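Local coordinates for bacterioferritin (Mycobacterium tuberculosis, PDB 3UOI), which stores iron as a 24-subunit haem-containing shell, oxidising Fe(2+) with dioxygen at its ferroxidase centres and depositing the ferric mineral in the central cavity, at the interface of chains A and B. Numbering follows the deposited sequence. Chains: chain A/B, Bacterioferritin.

The interface of chains A and B. Residues chain A 153, 156-160; chain B 142, 146, 150-151, 154.
A:Pro160 brings its ring to B:Tyr151 and B:Leu142 at the apolar centre of this subunit contact. A:Pro160 CG lies above the ring plane of B:Tyr151, out beyond its rim on the CE1 side, at 3.5 Å from CE1, the two side chains crossing obliquely, while A:Pro160 CB touches the CD1 methyl of B:Leu142 at 3.8 Å. A second apolar cluster forms at A:Ala153, whose CB methyl packs on the branch point CG of B:Leu150 at 3.7 Å. B:Leu150 has CG anti to the backbone N (chi1 -163°), which presents both its methyls to that same alanine; B:Leu146 adds CD2 near the alanine backbone. Between the clusters lies B:Gln154, the residue with the most surface hidden here. B:Gln154 CG meets the CG2 methyl of A:Val156 at 3.8 Å, the two side chains crossing at about a right angle. B:Gln154 CB faces CD of A:Pro160 at 3.9 Å. The glutamine chain bends at chi2 (-21°), and B:Gln154 NE2 turns back onto its own chain, donating to the backbone O of B:Leu150 at 3.0 Å; this bond should steady the amide. At the polar rim, NH2 of the A:Arg158 guanidinium comes within 3.4 Å of the amide OE1 of B:Gln154, with the planes nearly perpendicular: a polar approach rather than a bond. The end of A helix 148-153 and the tail after it, which includes the cis peptide preceding A:Pro159, pack on helix 148-153, the residue that follows it, and the end of helix 116-146 of the B subunit in the 24-subunit shell.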
ATOM      1  N   ALA A 153     -27.884  27.173  27.933  1.00 21.31           N
ATOM      2  CA  ALA A 153     -27.538  25.795  28.021  1.00 22.92           C
ATOM      3  C   ALA A 153     -27.071  25.317  26.655  1.00 22.39           C
ATOM      4  O   ALA A 153     -26.323  24.422  26.568  1.00 25.74           O
ATOM      5  CB  ALA A 153     -28.692  24.977  28.508  1.00 19.98           C
ATOM      6  N   VAL A 156     -23.037  25.648  26.276  1.00 21.95           N
ATOM      7  CA  VAL A 156     -22.114  24.845  27.044  1.00 22.63           C
ATOM      8  C   VAL A 156     -21.898  23.505  26.334  1.00 21.72           C
ATOM      9  O   VAL A 156     -22.571  23.170  25.435  1.00 20.26           O
ATOM     10  CB  VAL A 156     -22.572  24.599  28.474  1.00 22.63           C
ATOM     11  CG1 VAL A 156     -23.017  25.843  29.092  1.00 27.23           C
ATOM     12  CG2 VAL A 156     -23.621  23.635  28.496  1.00 25.38           C
ATOM     13  N   SER A 157     -20.936  22.747  26.792  1.00 22.29           N
ATOM     14  CA  SER A 157     -20.685  21.450  26.228  1.00 23.84           C
ATOM     15  C   SER A 157     -21.149  20.385  27.206  1.00 23.77           C
ATOM     16  O   SER A 157     -21.441  20.720  28.302  1.00 22.89           O
ATOM     17  CB  SER A 157     -19.233  21.330  25.970  1.00 25.09           C
ATOM     18  OG  SER A 157     -18.536  21.914  27.008  1.00 26.80           O
ATOM     19  N   ARG A 158     -21.248  19.129  26.775  1.00 25.89           N
ATOM     20  CA  ARG A 158     -21.611  18.015  27.673  1.00 28.31           C
ATOM     21  C   ARG A 158     -20.451  17.130  28.091  1.00 28.14           C
ATOM     22  O   ARG A 158     -20.083  16.288  27.327  1.00 28.43           O
ATOM     23  CB  ARG A 158     -22.592  17.054  27.021  1.00 28.59           C
ATOM     24  CG  ARG A 158     -23.828  17.640  26.436  1.00 33.63           C
ATOM     25  CD  ARG A 158     -24.982  16.647  26.506  1.00 35.85           C
ATOM     26  NE  ARG A 158     -26.232  17.350  26.444  1.00 35.59           N
ATOM     27  CZ  ARG A 158     -27.371  16.932  26.941  1.00 32.78           C
ATOM     28  NH1 ARG A 158     -27.462  15.786  27.553  1.00 26.77           N
ATOM     29  NH2 ARG A 158     -28.408  17.700  26.804  1.00 28.09           N
ATOM     30  N   PRO A 159     -19.927  17.281  29.295  1.00 27.80           N
ATOM     31  CA  PRO A 159     -20.413  18.223  30.286  1.00 28.79           C
ATOM     32  C   PRO A 159     -19.768  19.574  30.136  1.00 29.21           C
ATOM     33  O   PRO A 159     -18.851  19.683  29.397  1.00 30.02           O
ATOM     34  CB  PRO A 159     -19.876  17.625  31.567  1.00 27.46           C
ATOM     35  CG  PRO A 159     -18.519  17.219  31.139  1.00 27.55           C
ATOM     36  CD  PRO A 159     -18.795  16.528  29.827  1.00 28.72           C
ATOM     37  N   PRO A 160     -20.255  20.565  30.867  1.00 29.79           N
ATOM     38  CA  PRO A 160     -19.701  21.911  30.809  1.00 30.73           C
ATOM     39  C   PRO A 160     -18.247  21.931  31.174  1.00 32.57           C
ATOM     40  O   PRO A 160     -17.864  21.286  32.090  1.00 32.80           O
ATOM     41  CB  PRO A 160     -20.512  22.693  31.852  1.00 29.59           C
ATOM     42  CG  PRO A 160     -21.601  21.865  32.236  1.00 28.67           C
ATOM     43  CD  PRO A 160     -21.527  20.544  31.588  1.00 30.10           C
TER
ATOM     44  N   LEU B 142     -22.819  28.305  36.852  1.00 23.35           N
ATOM     45  CA  LEU B 142     -23.677  27.794  35.820  1.00 21.58           C
ATOM     46  C   LEU B 142     -24.975  27.208  36.354  1.00 21.83           C
ATOM     47  O   LEU B 142     -25.974  27.339  35.728  1.00 21.93           O
ATOM     48  CB  LEU B 142     -22.958  26.796  34.921  1.00 20.65           C
ATOM     49  CG  LEU B 142     -22.058  27.265  33.790  1.00 18.09           C
ATOM     50  CD1 LEU B 142     -21.455  26.105  33.131  1.00 21.51           C
ATOM     51  CD2 LEU B 142     -22.800  28.094  32.814  1.00 14.60           C
ATOM     52  N   LEU B 146     -27.906  28.778  34.613  1.00 29.83           N
ATOM     53  CA  LEU B 146     -28.764  27.876  33.869  1.00 28.92           C
ATOM     54  C   LEU B 146     -29.961  27.341  34.618  1.00 30.52           C
ATOM     55  O   LEU B 146     -30.902  26.890  34.031  1.00 31.49           O
ATOM     56  CB  LEU B 146     -27.976  26.674  33.389  1.00 28.05           C
ATOM     57  CG  LEU B 146     -26.847  26.937  32.448  1.00 24.92           C
ATOM     58  CD1 LEU B 146     -26.319  25.673  31.970  1.00 23.12           C
ATOM     59  CD2 LEU B 146     -27.436  27.710  31.369  1.00 26.46           C
ATOM     60  N   LEU B 150     -31.473  22.394  34.673  1.00 22.50           N
ATOM     61  CA  LEU B 150     -30.889  22.537  33.364  1.00 22.59           C
ATOM     62  C   LEU B 150     -29.411  22.228  33.344  1.00 23.14           C
ATOM     63  O   LEU B 150     -28.974  21.475  32.558  1.00 24.01           O
ATOM     64  CB  LEU B 150     -31.190  23.898  32.789  1.00 21.50           C
ATOM     65  CG  LEU B 150     -31.050  24.197  31.312  1.00 20.20           C
ATOM     66  CD1 LEU B 150     -31.738  23.226  30.377  1.00 18.69           C
ATOM     67  CD2 LEU B 150     -31.538  25.543  31.084  1.00 19.78           C
ATOM     68  N   TYR B 151     -28.685  22.770  34.287  1.00 24.19           N
ATOM     69  CA  TYR B 151     -27.288  22.495  34.337  1.00 23.77           C
ATOM     70  C   TYR B 151     -27.055  20.972  34.451  1.00 23.59           C
ATOM     71  O   TYR B 151     -26.329  20.414  33.710  1.00 22.64           O
ATOM     72  CB  TYR B 151     -26.638  23.217  35.490  1.00 23.53           C
ATOM     73  CG  TYR B 151     -25.289  22.684  35.713  1.00 28.26           C
ATOM     74  CD1 TYR B 151     -24.208  23.270  35.121  1.00 31.78           C
ATOM     75  CD2 TYR B 151     -25.081  21.554  36.438  1.00 28.02           C
ATOM     76  CE1 TYR B 151     -22.986  22.778  35.269  1.00 29.81           C
ATOM     77  CE2 TYR B 151     -23.844  21.069  36.595  1.00 24.34           C
ATOM     78  CZ  TYR B 151     -22.800  21.687  35.994  1.00 32.06           C
ATOM     79  OH  TYR B 151     -21.562  21.212  36.119  1.00 27.67           O
ATOM     80  N   GLN B 154     -27.046  18.854  31.399  1.00 22.18           N
ATOM     81  CA  GLN B 154     -25.872  18.961  30.591  1.00 23.53           C
ATOM     82  C   GLN B 154     -24.803  17.932  31.040  1.00 22.79           C
ATOM     83  O   GLN B 154     -23.797  17.794  30.428  1.00 26.12           O
ATOM     84  CB  GLN B 154     -25.335  20.382  30.625  1.00 22.51           C
ATOM     85  CG  GLN B 154     -26.246  21.478  30.102  1.00 24.98           C
ATOM     86  CD  GLN B 154     -27.314  21.016  29.200  1.00 19.53           C
ATOM     87  OE1 GLN B 154     -27.089  20.582  28.138  1.00 28.13           O
ATOM     88  NE2 GLN B 154     -28.490  21.118  29.646  1.00 30.48           N
TER